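Local structure of beta-lactamase (4EWF) at residues V28-I32 / P164-A168; A51-I56 / K216-L220; G222-V227 / V239-N245. The protein probably hydrolyses the amide bond of beta-lactams to give substituted beta-amino acids, as a member of the class A beta-lactamase family. The contacts are given in a common frame with arbitrary orientation. Numbering follows the deposited sequence.

Interaction 1: V28-I32 / P164-A168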
ATOM      1  N   VAL A  28       1.960  -9.826  13.376  1.00 21.25           N
ATOM      2  CA  VAL A  28       1.032  -9.310  12.367  1.00 19.84           C
ATOM      3  C   VAL A  28       0.311  -8.066  12.907  1.00 21.20           C
ATOM      4  O   VAL A  28      -0.034  -8.000  14.089  1.00 17.19           O
ATOM      5  CB  VAL A  28      -0.021 -10.394  11.979  1.00 22.60           C
ATOM      6  CG1 VAL A  28      -1.145  -9.808  11.097  1.00 16.46           C
ATOM      7  CG2 VAL A  28       0.666 -11.572  11.274  1.00 20.57           C
ATOM      8  N   GLY A  29       0.120  -7.070  12.051  1.00 18.18           N
ATOM      9  CA  GLY A  29      -0.751  -5.946  12.365  1.00 15.76           C
ATOM     10  C   GLY A  29      -1.784  -5.917  11.254  1.00 21.37           C
ATOM     11  O   GLY A  29      -1.432  -6.028  10.075  1.00 19.95           O
ATOM     12  N   ALA A  30      -3.058  -5.793  11.617  1.00 21.15           N
ATOM     13  CA  ALA A  30      -4.132  -5.829  10.627  1.00 20.55           C
ATOM     14  C   ALA A  30      -5.279  -4.943  11.057  1.00 24.70           C
ATOM     15  O   ALA A  30      -5.742  -5.006  12.201  1.00 23.04           O
ATOM     16  CB  ALA A  30      -4.633  -7.256  10.433  1.00 21.93           C
ATOM     17  N   THR A  31      -5.740  -4.124  10.123  1.00 17.59           N
ATOM     18  CA  THR A  31      -6.952  -3.351  10.295  1.00 21.35           C
ATOM     19  C   THR A  31      -7.778  -3.581   9.039  1.00 19.98           C
ATOM     20  O   THR A  31      -7.333  -3.301   7.936  1.00 19.28           O
ATOM     21  CB  THR A  31      -6.637  -1.844  10.486  1.00 20.32           C
ATOM     22  OG1 THR A  31      -5.906  -1.670  11.705  1.00 25.95           O
ATOM     23  CG2 THR A  31      -7.918  -1.025  10.564  1.00 16.74           C
ATOM     24  N   ILE A  32      -8.979  -4.115   9.210  1.00 19.02           N
ATOM     25  CA  ILE A  32      -9.787  -4.533   8.087  1.00 18.76           C
ATOM     26  C   ILE A  32     -11.159  -3.946   8.277  1.00 22.16           C
ATOM     27  O   ILE A  32     -11.788  -4.156   9.312  1.00 22.32           O
ATOM     28  CB  ILE A  32      -9.867  -6.071   8.012  1.00 20.97           C
ATOM     29  CG1 ILE A  32      -8.476  -6.655   7.726  1.00 25.67           C
ATOM     30  CG2 ILE A  32     -10.917  -6.513   6.966  1.00 20.32           C
ATOM     31  CD1 ILE A  32      -8.344  -8.144   8.020  1.00 24.77           C
ATOM     32  N   PRO A 164      -1.216  -0.213  10.853  1.00 19.23           N
ATOM     33  CA  PRO A 164      -2.348  -0.694  10.050  1.00 18.08           C
ATOM     34  C   PRO A 164      -3.525   0.301  10.126  1.00 21.91           C
ATOM     35  O   PRO A 164      -4.123   0.604   9.088  1.00 18.64           O
ATOM     36  CB  PRO A 164      -2.706  -2.043  10.712  1.00 18.32           C
ATOM     37  CG  PRO A 164      -1.434  -2.477  11.434  1.00 21.06           C
ATOM     38  CD  PRO A 164      -0.811  -1.169  11.906  1.00 14.98           C
ATOM     39  N   ASP A 165      -3.828   0.819  11.320  1.00 17.19           N
ATOM     40  CA  ASP A 165      -4.892   1.821  11.473  1.00 15.90           C
ATOM     41  C   ASP A 165      -4.720   2.999  10.513  1.00 21.64           C
ATOM     42  O   ASP A 165      -5.679   3.427   9.854  1.00 21.87           O
ATOM     43  CB  ASP A 165      -4.925   2.403  12.899  1.00 19.90           C
ATOM     44  CG  ASP A 165      -5.594   1.473  13.905  1.00 27.01           C
ATOM     45  OD1 ASP A 165      -6.192   0.447  13.501  1.00 25.66           O
ATOM     46  OD2 ASP A 165      -5.510   1.775  15.111  1.00 24.12           O
ATOM     47  N   ASP A 166      -3.512   3.553  10.477  1.00 19.14           N
ATOM     48  CA  ASP A 166      -3.237   4.708   9.628  1.00 24.04           C
ATOM     49  C   ASP A 166      -3.428   4.388   8.145  1.00 25.04           C
ATOM     50  O   ASP A 166      -3.976   5.191   7.396  1.00 19.58           O
ATOM     51  CB  ASP A 166      -1.805   5.211   9.847  1.00 18.87           C
ATOM     52  CG  ASP A 166      -1.658   6.032  11.132  1.00 27.95           C
ATOM     53  OD1 ASP A 166      -2.652   6.145  11.893  1.00 22.28           O
ATOM     54  OD2 ASP A 166      -0.540   6.544  11.389  1.00 22.67           O
ATOM     55  N   TYR A 167      -2.958   3.224   7.715  1.00 19.79           N
ATOM     56  CA  TYR A 167      -3.043   2.884   6.297  1.00 22.04           C
ATOM     57  C   TYR A 167      -4.455   2.508   5.862  1.00 23.03           C
ATOM     58  O   TYR A 167      -4.824   2.691   4.701  1.00 23.69           O
ATOM     59  CB  TYR A 167      -1.953   1.865   5.890  1.00 17.12           C
ATOM     60  CG  TYR A 167      -0.701   2.644   5.564  1.00 21.29           C
ATOM     61  CD1 TYR A 167      -0.388   2.950   4.253  1.00 20.88           C
ATOM     62  CD2 TYR A 167       0.100   3.176   6.578  1.00 19.64           C
ATOM     63  CE1 TYR A 167       0.719   3.710   3.931  1.00 22.36           C
ATOM     64  CE2 TYR A 167       1.220   3.960   6.269  1.00 21.86           C
ATOM     65  CZ  TYR A 167       1.515   4.222   4.931  1.00 24.86           C
ATOM     66  OH  TYR A 167       2.612   4.978   4.573  1.00 21.97           O
ATOM     67  N   ALA A 168      -5.270   2.039   6.804  1.00 20.71           N
ATOM     68  CA  ALA A 168      -6.678   1.842   6.504  1.00 21.36           C
ATOM     69  C   ALA A 168      -7.352   3.210   6.283  1.00 26.07           C
ATOM     70  O   ALA A 168      -8.145   3.370   5.355  1.00 22.22           O
ATOM     71  CB  ALA A 168      -7.371   1.036   7.608  1.00 19.86           C
TER
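T31 and P164 carry most of this contact, the first turn of helix 164-175 resting on strand 27-33. T31 gives up the most surface, 83 Å², and works in two ways. Its hydroxyl donates a hydrogen bond from OG1 to OD1 of D165 at 2.8 Å, while its methyl packs on the helix, T31 CG2 lying 3.6 Å from A168 CB. D165 is shared: CA-to-CB starts away from the strand, but the m rotamer swings the carboxylate back to T31, and the same OD1 forms a salt bridge with R41 on the edge strand 39-42. In a class A beta-lactamase this is the seam between the five-stranded antiparallel sheet and the helical part of the molecule; the other face of strand 27-33 belongs to helix 249-266, where V28 and I32 meet I259. P164 is the second large contributor, with 62 Å². Its ring points its CB-CG edge at the strand backbone, CG coming to 3.5 Å from G29 C and 3.7 Å from A30 N, and CB to 3.4 Å from T31 OG1. G29 makes this possible, because a CB there would stand about 2.8 Å from P164 CG and clash. The segment axes approach to 7.3 Å and cross at -33°, so the helix leaves the strand at a shallow angle, A168 one turn on from P164 still facing T31.

Interaction 2: A51-I56 / K216-L220. With SO4 (sulfate ion), chain E.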
ATOM      1  N   ALA A  51       7.969   0.031   4.679  1.00 19.29           N
ATOM      2  CA  ALA A  51       8.518  -0.403   3.399  1.00 21.42           C
ATOM      3  C   ALA A  51       7.836   0.403   2.286  1.00 22.18           C
ATOM      4  O   ALA A  51       7.535   1.593   2.448  1.00 23.73           O
ATOM      5  CB  ALA A  51       8.300  -1.908   3.200  1.00 18.68           C
ATOM      6  N   SER A  52       7.539  -0.247   1.172  1.00 21.35           N
ATOM      7  CA  SER A  52       6.962   0.457   0.031  1.00 23.13           C
ATOM      8  C   SER A  52       5.509   0.937   0.164  1.00 22.41           C
ATOM      9  O   SER A  52       5.013   1.592  -0.746  1.00 21.75           O
ATOM     10  CB  SER A  52       7.088  -0.412  -1.226  1.00 23.12           C
ATOM     11  OG  SER A  52       8.443  -0.485  -1.608  1.00 30.19           O
ATOM     12  N   THR A  53       4.817   0.616   1.259  1.00 16.85           N
ATOM     13  CA  THR A  53       3.416   1.029   1.353  1.00 15.24           C
ATOM     14  C   THR A  53       3.327   2.546   1.427  1.00 17.00           C
ATOM     15  O   THR A  53       2.314   3.133   1.068  1.00 16.50           O
ATOM     16  CB  THR A  53       2.677   0.422   2.566  1.00 22.56           C
ATOM     17  OG1 THR A  53       3.271   0.894   3.785  1.00 20.89           O
ATOM     18  CG2 THR A  53       2.722  -1.090   2.514  1.00 17.00           C
ATOM     19  N   VAL A  54       4.414   3.183   1.849  1.00 20.77           N
ATOM     20  CA  VAL A  54       4.432   4.643   1.976  1.00 20.50           C
ATOM     21  C   VAL A  54       4.346   5.343   0.608  1.00 24.17           C
ATOM     22  O   VAL A  54       4.184   6.562   0.517  1.00 19.39           O
ATOM     23  CB  VAL A  54       5.678   5.117   2.788  1.00 27.60           C
ATOM     24  CG1 VAL A  54       6.949   4.961   1.973  1.00 20.97           C
ATOM     25  CG2 VAL A  54       5.480   6.561   3.303  1.00 20.88           C
ATOM     26  N   LYS A  55       4.433   4.568  -0.463  1.00 20.07           N
ATOM     27  CA  LYS A  55       4.243   5.146  -1.783  1.00 23.23           C
ATOM     28  C   LYS A  55       2.793   5.578  -2.018  1.00 24.10           C
ATOM     29  O   LYS A  55       2.507   6.315  -2.961  1.00 23.12           O
ATOM     30  CB  LYS A  55       4.756   4.184  -2.858  1.00 17.70           C
ATOM     31  CG  LYS A  55       6.252   3.937  -2.682  1.00 17.80           C
ATOM     32  CD  LYS A  55       6.815   2.867  -3.628  1.00 20.79           C
ATOM     33  CE  LYS A  55       8.292   2.628  -3.298  1.00 23.24           C
ATOM     34  NZ  LYS A  55       8.918   1.668  -4.256  1.00 34.82           N
ATOM     35  N   ILE A  56       1.883   5.153  -1.140  1.00 21.56           N
ATOM     36  CA  ILE A  56       0.492   5.578  -1.254  1.00 20.65           C
ATOM     37  C   ILE A  56       0.339   7.063  -0.940  1.00 21.04           C
ATOM     38  O   ILE A  56      -0.101   7.832  -1.782  1.00 20.29           O
ATOM     39  CB  ILE A  56      -0.452   4.730  -0.371  1.00 21.93           C
ATOM     40  CG1 ILE A  56      -0.606   3.318  -0.958  1.00 21.48           C
ATOM     41  CG2 ILE A  56      -1.830   5.416  -0.226  1.00 22.59           C
ATOM     42  CD1 ILE A  56      -1.335   2.343  -0.005  1.00 23.95           C
ATOM     43  N   LYS A 216      -1.087  -1.589  -2.589  1.00 21.72           N
ATOM     44  CA  LYS A 216       0.339  -1.318  -2.637  1.00 19.36           C
ATOM     45  C   LYS A 216       0.995  -2.267  -1.653  1.00 19.83           C
ATOM     46  O   LYS A 216       0.711  -2.236  -0.446  1.00 18.34           O
ATOM     47  CB  LYS A 216       0.688   0.124  -2.250  1.00 18.95           C
ATOM     48  CG  LYS A 216       2.212   0.402  -2.334  1.00 16.34           C
ATOM     49  CD  LYS A 216       2.661   0.359  -3.801  1.00 19.88           C
ATOM     50  CE  LYS A 216       4.195   0.320  -3.943  1.00 21.52           C
ATOM     51  NZ  LYS A 216       4.768  -1.043  -3.682  1.00 21.65           N
ATOM     52  N   THR A 217       1.863  -3.113  -2.186  1.00 19.56           N
ATOM     53  CA  THR A 217       2.649  -4.032  -1.383  1.00 20.60           C
ATOM     54  C   THR A 217       3.851  -3.319  -0.786  1.00 22.22           C
ATOM     55  O   THR A 217       4.222  -2.217  -1.212  1.00 22.17           O
ATOM     56  CB  THR A 217       3.222  -5.135  -2.277  1.00 25.28           C
ATOM     57  OG1 THR A 217       3.873  -4.515  -3.399  1.00 20.37           O
ATOM     58  CG2 THR A 217       2.110  -6.060  -2.779  1.00 24.02           C
ATOM     59  N   GLY A 218       4.473  -3.975   0.182  1.00 19.36           N
ATOM     60  CA  GLY A 218       5.733  -3.530   0.741  1.00 21.10           C
ATOM     61  C   GLY A 218       6.546  -4.720   1.219  1.00 26.13           C
ATOM     62  O   GLY A 218       6.020  -5.622   1.885  1.00 19.35           O
ATOM     63  N   SER A 219       7.835  -4.723   0.891  1.00 17.28           N
ATOM     64  CA  SER A 219       8.705  -5.841   1.235  1.00 21.35           C
ATOM     65  C   SER A 219      10.104  -5.342   1.548  1.00 27.63           C
ATOM     66  O   SER A 219      10.639  -4.513   0.824  1.00 21.87           O
ATOM     67  CB  SER A 219       8.806  -6.824   0.064  1.00 24.03           C
ATOM     68  OG  SER A 219       7.529  -7.091  -0.498  1.00 25.02           O
ATOM     69  N   LEU A 220      10.675  -5.867   2.626  1.00 19.62           N
ATOM     70  CA  LEU A 220      12.068  -5.669   3.006  1.00 25.85           C
ATOM     71  C   LEU A 220      12.440  -6.985   3.655  1.00 26.06           C
ATOM     72  O   LEU A 220      11.563  -7.796   3.928  1.00 22.70           O
ATOM     73  CB  LEU A 220      12.171  -4.568   4.065  1.00 25.93           C
ATOM     74  CG  LEU A 220      12.641  -3.143   3.757  1.00 36.62           C
ATOM     75  CD1 LEU A 220      12.648  -2.818   2.290  1.00 38.13           C
ATOM     76  CD2 LEU A 220      11.825  -2.140   4.559  1.00 28.43           C
TER
HETATM   77  S   SO4 E 301       7.444  -4.403  -2.938  1.00 35.18           S
HETATM   78  O1  SO4 E 301       8.142  -3.622  -1.907  1.00 30.56           O
HETATM   79  O2  SO4 E 301       6.369  -3.570  -3.491  1.00 37.13           O
HETATM   80  O3  SO4 E 301       8.379  -4.785  -4.001  1.00 39.35           O
HETATM   81  O4  SO4 E 301       6.866  -5.623  -2.360  1.00 35.37           O
HETATM   82  O   HOH W   1       9.972  -1.880   0.355  1.00 33.60           O
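K216 buries the most surface because its bent t, p, t, p side chain folds along S52-I56, with CB 3.7 Å from I56 CG1, CG 3.4 Å from S52 O and CE 3.7 Å from K55 CD. The final bend lets K216 NZ donate to T217 O at 2.8 Å; NZ also bonds to S113. K55, almost fully extended (m, t, t, t), reaches S113 and N115. S52 CB lies 3.4 Å from T217 O, and the m rotamer directs OG, which bonds to S113. S52, K55, S113 and K216 fit the SxxK, SxN and KTG active-site motifs of this family, making S52 the probable nucleophile. A sulfate, probably from crystallisation, sits beside them, held by T217 OG1 to O2 (2.7 Å) and S219 OG to O4 (2.5 Å). Lacking a side chain, G218 lets its CA come to 4.2 Å from S52 CA. The 3-10 turn 52-54, leading into helix 55-67, lies against edge strand 212-220, beside strand 223-232, with Y167 of helix 164-175 touching T53 and V54.

Interaction 3: G222-V227 / V239-N245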
ATOM      1  N   GLY A 222      12.635  -9.528   6.328  1.00 26.35           N
ATOM      2  CA  GLY A 222      11.821  -9.642   7.534  1.00 24.77           C
ATOM      3  C   GLY A 222      10.525  -8.839   7.512  1.00 22.62           C
ATOM      4  O   GLY A 222       9.827  -8.734   8.526  1.00 26.72           O
ATOM      5  N   VAL A 223      10.178  -8.275   6.361  1.00 18.00           N
ATOM      6  CA  VAL A 223       8.998  -7.414   6.279  1.00 13.04           C
ATOM      7  C   VAL A 223       8.133  -7.713   5.062  1.00 25.44           C
ATOM      8  O   VAL A 223       8.602  -7.628   3.926  1.00 21.24           O
ATOM      9  CB  VAL A 223       9.381  -5.925   6.252  1.00 18.41           C
ATOM     10  CG1 VAL A 223       8.143  -5.083   5.975  1.00 18.80           C
ATOM     11  CG2 VAL A 223      10.016  -5.504   7.589  1.00 19.86           C
ATOM     12  N   VAL A 224       6.870  -8.067   5.296  1.00 20.54           N
ATOM     13  CA  VAL A 224       5.934  -8.308   4.190  1.00 18.59           C
ATOM     14  C   VAL A 224       4.588  -7.624   4.475  1.00 21.59           C
ATOM     15  O   VAL A 224       3.884  -7.989   5.431  1.00 18.76           O
ATOM     16  CB  VAL A 224       5.755  -9.826   3.921  1.00 16.69           C
ATOM     17  CG1 VAL A 224       4.808 -10.080   2.713  1.00 17.31           C
ATOM     18  CG2 VAL A 224       7.121 -10.492   3.688  1.00 16.83           C
ATOM     19  N   ASN A 225       4.257  -6.605   3.678  1.00 12.97           N
ATOM     20  CA  ASN A 225       3.041  -5.814   3.890  1.00 15.93           C
ATOM     21  C   ASN A 225       2.207  -5.760   2.613  1.00 21.15           C
ATOM     22  O   ASN A 225       2.735  -5.940   1.510  1.00 19.48           O
ATOM     23  CB  ASN A 225       3.370  -4.350   4.290  1.00 16.82           C
ATOM     24  CG  ASN A 225       4.430  -4.234   5.369  1.00 21.93           C
ATOM     25  OD1 ASN A 225       4.506  -5.055   6.282  1.00 18.60           O
ATOM     26  ND2 ASN A 225       5.241  -3.172   5.288  1.00 15.47           N
ATOM     27  N   ASP A 226       0.912  -5.480   2.763  1.00 19.10           N
ATOM     28  CA  ASP A 226       0.044  -5.146   1.626  1.00 20.20           C
ATOM     29  C   ASP A 226      -1.119  -4.283   2.127  1.00 21.88           C
ATOM     30  O   ASP A 226      -1.717  -4.569   3.164  1.00 20.29           O
ATOM     31  CB  ASP A 226      -0.452  -6.409   0.910  1.00 16.17           C
ATOM     32  CG  ASP A 226      -0.838  -6.155  -0.556  1.00 24.28           C
ATOM     33  OD1 ASP A 226      -0.563  -5.049  -1.082  1.00 23.82           O
ATOM     34  OD2 ASP A 226      -1.422  -7.067  -1.184  1.00 23.09           O
ATOM     35  N   VAL A 227      -1.411  -3.207   1.413  1.00 17.12           N
ATOM     36  CA  VAL A 227      -2.448  -2.271   1.831  1.00 21.41           C
ATOM     37  C   VAL A 227      -3.339  -1.991   0.644  1.00 22.18           C
ATOM     38  O   VAL A 227      -2.855  -1.564  -0.399  1.00 20.56           O
ATOM     39  CB  VAL A 227      -1.836  -0.925   2.297  1.00 16.21           C
ATOM     40  CG1 VAL A 227      -2.950   0.130   2.484  1.00 16.15           C
ATOM     41  CG2 VAL A 227      -1.015  -1.112   3.573  1.00 18.13           C
ATOM     42  N   VAL A 239      -8.358  -3.344   3.479  1.00 14.88           N
ATOM     43  CA  VAL A 239      -7.404  -4.255   4.095  1.00 17.78           C
ATOM     44  C   VAL A 239      -6.008  -3.638   4.245  1.00 18.89           C
ATOM     45  O   VAL A 239      -5.361  -3.298   3.264  1.00 25.55           O
ATOM     46  CB  VAL A 239      -7.284  -5.558   3.272  1.00 17.86           C
ATOM     47  CG1 VAL A 239      -6.206  -6.484   3.876  1.00 17.45           C
ATOM     48  CG2 VAL A 239      -8.646  -6.242   3.187  1.00 20.96           C
ATOM     49  N   ALA A 240      -5.553  -3.497   5.480  1.00 19.36           N
ATOM     50  CA  ALA A 240      -4.186  -3.045   5.729  1.00 18.71           C
ATOM     51  C   ALA A 240      -3.493  -4.062   6.642  1.00 23.73           C
ATOM     52  O   ALA A 240      -3.797  -4.159   7.830  1.00 21.31           O
ATOM     53  CB  ALA A 240      -4.191  -1.640   6.356  1.00 20.94           C
ATOM     54  N   VAL A 241      -2.602  -4.860   6.072  1.00 18.65           N
ATOM     55  CA  VAL A 241      -1.913  -5.882   6.849  1.00 16.21           C
ATOM     56  C   VAL A 241      -0.414  -5.686   6.758  1.00 21.16           C
ATOM     57  O   VAL A 241       0.135  -5.560   5.667  1.00 23.61           O
ATOM     58  CB  VAL A 241      -2.275  -7.292   6.351  1.00 17.60           C
ATOM     59  CG1 VAL A 241      -1.502  -8.363   7.121  1.00 20.47           C
ATOM     60  CG2 VAL A 241      -3.778  -7.504   6.493  1.00 21.13           C
ATOM     61  N   PHE A 242       0.231  -5.619   7.920  1.00 19.96           N
ATOM     62  CA  PHE A 242       1.679  -5.530   8.020  1.00 18.77           C
ATOM     63  C   PHE A 242       2.196  -6.773   8.708  1.00 24.41           C
ATOM     64  O   PHE A 242       1.596  -7.236   9.678  1.00 20.30           O
ATOM     65  CB  PHE A 242       2.076  -4.262   8.797  1.00 19.25           C
ATOM     66  CG  PHE A 242       1.775  -2.996   8.036  1.00 21.00           C
ATOM     67  CD1 PHE A 242       2.793  -2.290   7.412  1.00 18.13           C
ATOM     68  CD2 PHE A 242       0.467  -2.557   7.885  1.00 18.98           C
ATOM     69  CE1 PHE A 242       2.520  -1.128   6.683  1.00 17.81           C
ATOM     70  CE2 PHE A 242       0.178  -1.394   7.152  1.00 18.42           C
ATOM     71  CZ  PHE A 242       1.216  -0.684   6.545  1.00 15.85           C
ATOM     72  N   THR A 243       3.296  -7.337   8.206  1.00 17.18           N
ATOM     73  CA  THR A 243       3.871  -8.485   8.900  1.00 16.66           C
ATOM     74  C   THR A 243       5.374  -8.315   9.056  1.00 24.59           C
ATOM     75  O   THR A 243       6.049  -7.742   8.203  1.00 21.41           O
ATOM     76  CB  THR A 243       3.580  -9.861   8.228  1.00 21.94           C
ATOM     77  OG1 THR A 243       4.512 -10.099   7.161  1.00 19.41           O
ATOM     78  CG2 THR A 243       2.140  -9.962   7.711  1.00 23.89           C
ATOM     79  N   GLU A 244       5.892  -8.852  10.150  1.00 19.73           N
ATOM     80  CA  GLU A 244       7.267  -8.625  10.527  1.00 22.33           C
ATOM     81  C   GLU A 244       7.837  -9.905  11.119  1.00 19.77           C
ATOM     82  O   GLU A 244       7.215 -10.545  11.982  1.00 19.83           O
ATOM     83  CB  GLU A 244       7.251  -7.478  11.544  1.00 25.46           C
ATOM     84  CG  GLU A 244       8.449  -7.237  12.362  1.00 39.56           C
ATOM     85  CD  GLU A 244       8.192  -6.099  13.348  1.00 40.39           C
ATOM     86  OE1 GLU A 244       7.802  -5.005  12.891  1.00 31.81           O
ATOM     87  OE2 GLU A 244       8.347  -6.309  14.567  1.00 35.70           O
ATOM     88  N   ASN A 245       9.023 -10.285  10.655  1.00 23.53           N
ATOM     89  CA  ASN A 245       9.719 -11.452  11.182  1.00 25.38           C
ATOM     90  C   ASN A 245       9.005 -12.794  11.033  1.00 24.39           C
ATOM     91  O   ASN A 245       9.263 -13.705  11.814  1.00 22.52           O
ATOM     92  CB  ASN A 245      10.076 -11.233  12.658  1.00 31.67           C
ATOM     93  CG  ASN A 245      10.977 -10.043  12.848  1.00 39.85           C
ATOM     94  OD1 ASN A 245      11.909  -9.834  12.066  1.00 35.41           O
ATOM     95  ND2 ASN A 245      10.682  -9.227  13.853  1.00 37.50           N
TER
HETATM   96  O   HOH W   2       7.282 -10.894   7.878  1.00 20.40           O
HETATM   97  O   HOH W   3      11.661  -7.151  10.541  1.00 33.48           O
HETATM   98  O   HOH W   4       5.997  -4.958   8.666  1.00 23.98           O
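Two strands run almost exactly antiparallel here. D226 and V241 form a clean hydrogen-bonded pair: D226 N gives to V241 O at 3.0 Å and V241 N to D226 O at 3.1 Å. Further along, V224 N donates to T243 O (3.0 Å), but the return bond from T243 N to V224 O (2.9 Å) is bent and weak. Side chains make up the difference. T243 OG1 donates to V224 O at 2.8 Å, and T243 N also reaches N225 OD1 at 3.2 Å. Water 4 gives one proton to N225 OD1 and the other to T243 O, each at 2.8 Å, while N225 ND2 is taken by R49 O. D226 points its carboxylate away, to S215 and the backbone of I201. At the end of the pairing G222 O accepts from N245 N at 2.8 Å, and water 2 donates to T243 OG1 at 3.0 Å. N225, V227 and F242 share one face, where V227 CG2 packs 3.7 Å from F242 CZ; V224, V241 and T243 turn to I256 of helix 249-266. Strands 223-232 and 235-244 form a beta hairpin inside the five-stranded antiparallel sheet of the class A beta-lactamase fold, helices covering both faces.

Overall arrangement
All three contacts use the five-stranded antiparallel sheet. Interaction 3 lies in the middle, its centre about 9 Å from the centres of both others, which are about 13 Å apart. Strand 27-33 of interaction 1 pairs with strand 235-244 through G29 with F242 and T31 with A240; strand 212-220 of interaction 2 pairs with strand 223-232 through K216 with V227 and G218 with N225. Interactions 1 and 2 also touch directly, Y167 packing on T53 and V54. Along the chain their segments alternate, and interaction 3 follows both. N- and C-terminal parts of the chain thus build one sheet, whose edge strand 212-220 borders the probable active site.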